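Local structure of SsfX3 (3SKV) at residues Gly46-Gln51 against Gln221-Ala226. The protein probably transfers a salicylyl group onto a tetracycline intermediate during antibiotic biosynthesis, using a GDSL/SGNH-type acyltransferase domain joined to a jelly-roll domain. The protein carries 1 engineered substitution. Residues are numbered along the deposited sequence; the frame is centred on the assembly and turned at random.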
# COMPACT_ATOMS: atom_id res chain seq x y z
N GLY A 46 8.20 3.10 -2.04
CA GLY A 46 6.85 2.62 -2.34
C GLY A 46 6.34 3.02 -3.71
O GLY A 46 5.17 2.75 -4.03
N ALA A 47 7.20 3.64 -4.55
CA ALA A 47 6.82 3.99 -5.94
C ALA A 47 7.58 3.09 -6.92
O ALA A 47 8.76 2.79 -6.71
CB ALA A 47 7.10 5.46 -6.23
N VAL A 48 6.91 2.60 -7.97
CA VAL A 48 7.51 1.74 -8.98
C VAL A 48 8.16 2.62 -10.06
O VAL A 48 9.29 2.36 -10.47
CB VAL A 48 6.46 0.75 -9.51
CG1 VAL A 48 6.97 -0.01 -10.73
CG2 VAL A 48 6.03 -0.20 -8.41
N SER A 49 7.48 3.67 -10.50
CA SER A 49 8.07 4.61 -11.45
C SER A 49 7.68 6.03 -11.10
O SER A 49 6.76 6.23 -10.30
CB SER A 49 7.69 4.27 -12.89
OG SER A 49 6.29 4.31 -13.07
N LEU A 50 8.42 7.01 -11.66
CA LEU A 50 8.15 8.43 -11.47
C LEU A 50 7.86 9.04 -12.82
O LEU A 50 8.66 8.89 -13.73
CB LEU A 50 9.31 9.15 -10.75
CG LEU A 50 9.85 8.46 -9.49
CD1 LEU A 50 11.26 8.89 -9.20
CD2 LEU A 50 8.94 8.66 -8.29
N GLN A 51 6.67 9.63 -12.98
CA GLN A 51 6.22 10.25 -14.25
C GLN A 51 6.45 11.75 -14.22
O GLN A 51 5.93 12.44 -13.36
CB GLN A 51 4.73 9.95 -14.51
CG GLN A 51 4.24 10.52 -15.83
CD GLN A 51 2.75 10.36 -16.03
OE1 GLN A 51 1.93 10.84 -15.23
NE2 GLN A 51 2.38 9.70 -17.11
N GLN A 221 6.06 -1.61 -0.15
CA GLN A 221 5.61 -1.41 -1.52
C GLN A 221 4.24 -2.07 -1.63
O GLN A 221 4.12 -3.28 -1.61
CB GLN A 221 6.58 -2.00 -2.53
CG GLN A 221 6.07 -1.93 -3.96
CD GLN A 221 6.09 -0.52 -4.53
OE1 GLN A 221 7.15 0.09 -4.65
NE2 GLN A 221 4.93 -0.02 -4.89
N SER A 222 3.21 -1.24 -1.73
CA SER A 222 1.82 -1.68 -1.84
C SER A 222 1.45 -1.80 -3.30
O SER A 222 1.68 -0.88 -4.09
CB SER A 222 0.89 -0.67 -1.16
OG SER A 222 -0.47 -0.95 -1.47
N LEU A 223 0.89 -2.94 -3.66
CA LEU A 223 0.34 -3.23 -4.97
C LEU A 223 -1.10 -3.69 -4.73
O LEU A 223 -1.63 -4.56 -5.43
CB LEU A 223 1.16 -4.28 -5.73
CG LEU A 223 2.58 -3.91 -6.12
CD1 LEU A 223 3.27 -5.06 -6.74
CD2 LEU A 223 2.62 -2.75 -7.07
N SER A 224 -1.73 -3.08 -3.71
CA SER A 224 -3.13 -3.22 -3.30
C SER A 224 -3.94 -2.17 -4.06
O SER A 224 -3.76 -0.97 -3.86
CB SER A 224 -3.27 -2.97 -1.81
OG SER A 224 -3.24 -4.18 -1.06
N PHE A 225 -4.84 -2.61 -4.95
CA PHE A 225 -5.64 -1.64 -5.70
C PHE A 225 -7.13 -1.98 -5.56
O PHE A 225 -7.89 -1.87 -6.54
CB PHE A 225 -5.18 -1.62 -7.18
CG PHE A 225 -3.70 -1.43 -7.38
CD1 PHE A 225 -3.12 -0.17 -7.29
CD2 PHE A 225 -2.88 -2.51 -7.69
CE1 PHE A 225 -1.75 0.01 -7.49
CE2 PHE A 225 -1.52 -2.33 -7.92
CZ PHE A 225 -0.96 -1.07 -7.82
N ALA A 226 -7.54 -2.41 -4.32
CA ALA A 226 -8.90 -2.87 -3.96
C ALA A 226 -9.30 -4.12 -4.81
O ALA A 226 -8.43 -4.71 -5.43
CB ALA A 226 -9.92 -1.74 -4.06
O HOH W 1 3.39 1.63 -1.86
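At the seam between the jelly-roll and GDSL/SGNH domains, Gly-46 and Val-48 of the N-terminal domain meet Gln-221 and Leu-223 on strand 219-223, an outermost strand of the parallel sheet. Gln-221 carries most of the contact. Its CG lies anti to the backbone N (chi1 174°), and a bend at chi2 (72°) brings the carboxamide against the peptide carbonyl of Gly-46. NE2 donates to Gly-46 O over 2.9 Å, but the acceptor is tilted well out of the amide plane, and the bond is bent (122° at the hydrogen) and weak. The same amide nitrogen makes a second, long and weak bond to Ser-222 O, so the amide reaches both across the seam and back to its own strand. OE1 sits 3.2 Å from Gly-46 C without receiving a bond from the 46-51 segment.

A water completes the polar link: it donates to Gly-46 O at 3.0 Å and accepts from Ser-222 N at 2.9 Å, joining the loop to the backbone of the edge strand. The Val-48 side chain crosses that of Gln-221 at about a right angle, its CG2 methyl lying over one carboxamide face, 3.7 Å from NE2, while the Gly-46 carbonyl is displaced to the other side. The same methyl just reaches Leu-223 CD2 at 4.5 Å, and both residues also touch Leu-239 of helix 234-242. Val-48 and Ser-49 form a classic beta bulge opposite Trp-60. Nearby, Arg-61 NH1 and Arg-78 NH2 bond Ser-222 O and Phe-225 O directly. Between segments 46-51 and 221-226, however, the carbonyl of buried Gly-46 is shared by a poorly aligned amide N-H and a water that also serves Ser-222 N.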